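PDB 3TCO: thioredoxin (TrxA-1) from Sulfolobus solfataricus, which probably acts as a protein-disulfide reductase, passing electrons to substrate proteins through a redox-active pair of cysteines. Local coordinates for residues L38-I42 against A94-L100; I76-L80 against S90-A94. One frame throughout, in Å; residues are numbered along the deposited sequence.

Interaction 1 of 2, residues L38-I42 against A94-L100; sequences LYEPI and AVDEDTL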
# COMPACT_ATOMS: atom_id res chain seq x y z
N LEU A 38 -14.22 1.54 0.20
CA LEU A 38 -14.42 2.00 1.57
C LEU A 38 -13.10 2.24 2.30
O LEU A 38 -13.01 3.07 3.19
CB LEU A 38 -15.25 0.98 2.34
CG LEU A 38 -16.73 0.94 1.91
CD1 LEU A 38 -17.45 -0.18 2.63
CD2 LEU A 38 -17.37 2.29 2.22
N TYR A 39 -12.06 1.50 1.90
CA TYR A 39 -10.74 1.64 2.52
C TYR A 39 -9.93 2.84 1.97
O TYR A 39 -9.14 3.46 2.69
CB TYR A 39 -9.97 0.33 2.29
CG TYR A 39 -8.53 0.30 2.74
CD1 TYR A 39 -8.17 0.68 4.04
CD2 TYR A 39 -7.52 -0.18 1.90
CE1 TYR A 39 -6.86 0.57 4.48
CE2 TYR A 39 -6.20 -0.29 2.33
CZ TYR A 39 -5.88 0.08 3.63
OH TYR A 39 -4.58 -0.07 4.08
N GLU A 40 -10.14 3.17 0.70
CA GLU A 40 -9.38 4.24 0.07
C GLU A 40 -9.24 5.57 0.84
O GLU A 40 -8.12 6.06 1.01
CB GLU A 40 -9.91 4.49 -1.34
CG GLU A 40 -9.85 3.24 -2.23
CD GLU A 40 -8.49 2.54 -2.21
OE1 GLU A 40 -7.49 3.18 -2.60
OE2 GLU A 40 -8.41 1.35 -1.80
N PRO A 41 -10.35 6.15 1.32
CA PRO A 41 -10.19 7.42 2.05
C PRO A 41 -9.38 7.29 3.35
O PRO A 41 -8.70 8.24 3.77
CB PRO A 41 -11.65 7.86 2.28
CG PRO A 41 -12.38 6.57 2.36
CD PRO A 41 -11.77 5.77 1.22
N ILE A 42 -9.45 6.12 3.98
CA ILE A 42 -8.70 5.88 5.21
C ILE A 42 -7.21 5.77 4.86
O ILE A 42 -6.35 6.35 5.53
CB ILE A 42 -9.16 4.57 5.90
CG1 ILE A 42 -10.63 4.70 6.31
CG2 ILE A 42 -8.27 4.24 7.08
CD1 ILE A 42 -10.93 5.89 7.21
N ALA A 94 -9.83 -4.25 4.41
CA ALA A 94 -9.68 -2.84 4.77
C ALA A 94 -9.07 -2.75 6.18
O ALA A 94 -9.65 -3.24 7.15
CB ALA A 94 -11.05 -2.15 4.74
N VAL A 95 -7.90 -2.12 6.30
CA VAL A 95 -7.26 -2.02 7.62
C VAL A 95 -7.85 -0.90 8.47
O VAL A 95 -8.02 0.23 8.00
CB VAL A 95 -5.72 -1.80 7.50
CG1 VAL A 95 -5.43 -0.43 6.96
CG2 VAL A 95 -5.07 -1.95 8.84
N ASP A 96 -8.16 -1.21 9.72
CA ASP A 96 -8.71 -0.22 10.64
C ASP A 96 -7.72 0.94 10.69
O ASP A 96 -6.51 0.72 10.67
CB ASP A 96 -8.86 -0.81 12.05
CG ASP A 96 -9.90 -1.89 12.13
OD1 ASP A 96 -10.57 -2.16 11.11
OD2 ASP A 96 -10.05 -2.48 13.23
N GLU A 97 -8.21 2.16 10.79
CA GLU A 97 -7.30 3.30 10.82
C GLU A 97 -6.30 3.20 11.96
O GLU A 97 -5.11 3.51 11.78
CB GLU A 97 -8.06 4.61 10.93
CG GLU A 97 -7.16 5.84 10.77
CD GLU A 97 -7.93 7.15 10.77
OE1 GLU A 97 -9.13 7.14 10.44
OE2 GLU A 97 -7.31 8.19 11.07
N ASP A 98 -6.76 2.79 13.14
CA ASP A 98 -5.84 2.71 14.26
C ASP A 98 -4.74 1.69 13.97
O ASP A 98 -3.57 1.95 14.21
CB ASP A 98 -6.60 2.40 15.58
CG ASP A 98 -7.40 1.10 15.53
OD1 ASP A 98 -7.74 0.62 14.43
OD2 ASP A 98 -7.70 0.57 16.62
N THR A 99 -5.11 0.55 13.40
CA THR A 99 -4.12 -0.47 13.06
C THR A 99 -3.12 0.05 12.02
O THR A 99 -1.92 -0.20 12.11
CB THR A 99 -4.80 -1.74 12.52
OG1 THR A 99 -5.65 -2.27 13.54
CG2 THR A 99 -3.75 -2.79 12.15
N LEU A 100 -3.62 0.78 11.03
CA LEU A 100 -2.76 1.31 9.98
C LEU A 100 -1.76 2.35 10.52
O LEU A 100 -0.57 2.32 10.19
CB LEU A 100 -3.63 1.92 8.87
CG LEU A 100 -2.92 2.39 7.59
CD1 LEU A 100 -2.13 1.23 6.99
CD2 LEU A 100 -3.97 2.93 6.60
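A kinked piece of helix 34-49, residues 38-42, lies alongside an extended loop, A94-D96, that leads into helix 97-107. The backbones come closest where the CA atoms of Y39 and A94 are 5.1 Å apart, and diverge slightly to 6.3 Å between those of I42 and E97. No hydrogen bond crosses the gap; the contact is side-chain packing that buries 302 Å². Y39 contributes most. Its CB rests 3.6 Å from A94 CB, and the CA of A94 sits over one ring face, 4.2 Å from the ring centroid, as a CH-pi contact. Both helices belong to the same side of the central sheet of the thioredoxin fold, and Y39 fills the space between the active-site helix and the entry to the C-terminal one. Y39 OH lies 4.0 Å from L100 CD2 but is hydrogen-bonded to T79 OG1. One turn further on, I42 CG2 packs 3.9 Å from E97 CB and 4.1 Å from V95 O, while L100 also touches L25 of strand 23-29.

Interaction 2 of 2, residues I76-L80 against S90-A94; sequences IPTTL and SLVGA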
# COMPACT_ATOMS: atom_id res chain seq x y z
N ILE A 76 -8.53 -8.66 -2.27
CA ILE A 76 -8.29 -7.24 -2.12
C ILE A 76 -9.44 -6.65 -1.32
O ILE A 76 -10.56 -7.18 -1.34
CB ILE A 76 -8.15 -6.50 -3.49
CG1 ILE A 76 -9.36 -6.77 -4.38
CG2 ILE A 76 -6.85 -6.93 -4.19
CD1 ILE A 76 -9.40 -5.89 -5.61
N PRO A 77 -9.19 -5.54 -0.62
CA PRO A 77 -7.86 -4.93 -0.64
C PRO A 77 -6.81 -5.68 0.17
O PRO A 77 -7.13 -6.46 1.06
CB PRO A 77 -8.11 -3.54 -0.09
CG PRO A 77 -9.27 -3.73 0.85
CD PRO A 77 -10.16 -4.70 0.10
N THR A 78 -5.55 -5.46 -0.20
CA THR A 78 -4.41 -6.03 0.51
C THR A 78 -3.39 -4.91 0.60
O THR A 78 -3.15 -4.21 -0.39
CB THR A 78 -3.74 -7.20 -0.23
OG1 THR A 78 -4.58 -8.37 -0.14
CG2 THR A 78 -2.38 -7.50 0.39
N THR A 79 -2.80 -4.73 1.77
CA THR A 79 -1.81 -3.68 1.94
C THR A 79 -0.47 -4.33 2.27
O THR A 79 -0.27 -4.85 3.38
CB THR A 79 -2.21 -2.72 3.08
OG1 THR A 79 -3.50 -2.16 2.81
CG2 THR A 79 -1.22 -1.59 3.18
N LEU A 80 0.44 -4.31 1.30
CA LEU A 80 1.78 -4.86 1.48
C LEU A 80 2.57 -3.82 2.25
O LEU A 80 2.38 -2.61 2.04
CB LEU A 80 2.45 -5.08 0.13
CG LEU A 80 1.68 -5.93 -0.89
CD1 LEU A 80 2.43 -5.93 -2.23
CD2 LEU A 80 1.51 -7.34 -0.33
N SER A 90 1.70 -8.14 5.25
CA SER A 90 0.73 -8.06 4.18
C SER A 90 -0.60 -8.11 4.92
O SER A 90 -0.91 -9.13 5.55
CB SER A 90 0.86 -9.26 3.23
OG SER A 90 -0.13 -9.20 2.20
N LEU A 91 -1.35 -7.02 4.87
CA LEU A 91 -2.63 -6.92 5.57
C LEU A 91 -3.79 -7.07 4.59
O LEU A 91 -3.96 -6.26 3.68
CB LEU A 91 -2.72 -5.57 6.27
CG LEU A 91 -1.50 -5.23 7.12
CD1 LEU A 91 -1.58 -3.79 7.61
CD2 LEU A 91 -1.42 -6.20 8.29
N VAL A 92 -4.59 -8.12 4.79
CA VAL A 92 -5.72 -8.41 3.92
C VAL A 92 -7.03 -7.82 4.44
O VAL A 92 -7.38 -8.00 5.60
CB VAL A 92 -5.88 -9.95 3.74
CG1 VAL A 92 -7.06 -10.26 2.82
CG2 VAL A 92 -4.59 -10.55 3.18
N GLY A 93 -7.75 -7.11 3.56
CA GLY A 93 -9.01 -6.49 3.95
C GLY A 93 -8.77 -5.04 4.33
O GLY A 93 -7.63 -4.64 4.54
N ALA A 94 -9.83 -4.25 4.41
CA ALA A 94 -9.68 -2.84 4.77
C ALA A 94 -9.07 -2.75 6.18
O ALA A 94 -9.65 -3.24 7.15
CB ALA A 94 -11.05 -2.15 4.74
O HOH W 1 -5.60 -3.93 2.94
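Antiparallel strands 78-80 and 90-92, at 170° and 4.5 Å between axes, are joined by reciprocal bonds, T79 N to L91 O (2.7 Å) and L91 N to T79 O (2.8 Å); beyond the paired strands, G93 N adds a bond to P77 O (2.7 Å). T79 and L91, both m at chi1, share one face, with T79 CB and L91 CB 4.3 Å apart. T79 OG1 is hydrogen-bonded to Y39 OH of helix 34-49 and donates to a water (2.7 Å) that donates to L91 O (2.9 Å) and G93 O (2.7 Å), bridging side chain and backbone. On the other face lie T78, L80, S90 and V92: S90, with chi1 t, sets its OG 3.4 Å from T78 CG2 and 3.5 Å from L80 CD2. T78 OG1 bonds back to N75 O. P77, preceded by a cis peptide as is usual at this place in thioredoxins, brings its CG to 3.6 Å from A94 N. The positive phi of G93 (96°) would jam a CB against the preceding carbonyl. Strand 86-92 edges the sheet, strand 78-83 pairs inward with 23-29, and P77 touches C33 and C36, the disulfide cysteines at the start of helix 34-49.

From the N terminus, the chain first supplies residues 38-42, just after the CxxC disulfide, and then runs through strand 55-60 and helix 65-70 to the cis-proline segment 76-80. Strands 78-83 and 86-92 form a hairpin, whose open end interaction 2 ties together, closing a short loop. The chain then turns at A94, which both interactions share, and enters helix 97-107, where interaction 1 closes the much longer loop back to helix 34-49. Interaction 2 thus lies wholly within the span of interaction 1. The two also meet in space: Y39 OH is 2.7 Å from T79 OG1, a probable hydrogen bond, linking the active-site helix to the sheet's edge hairpin.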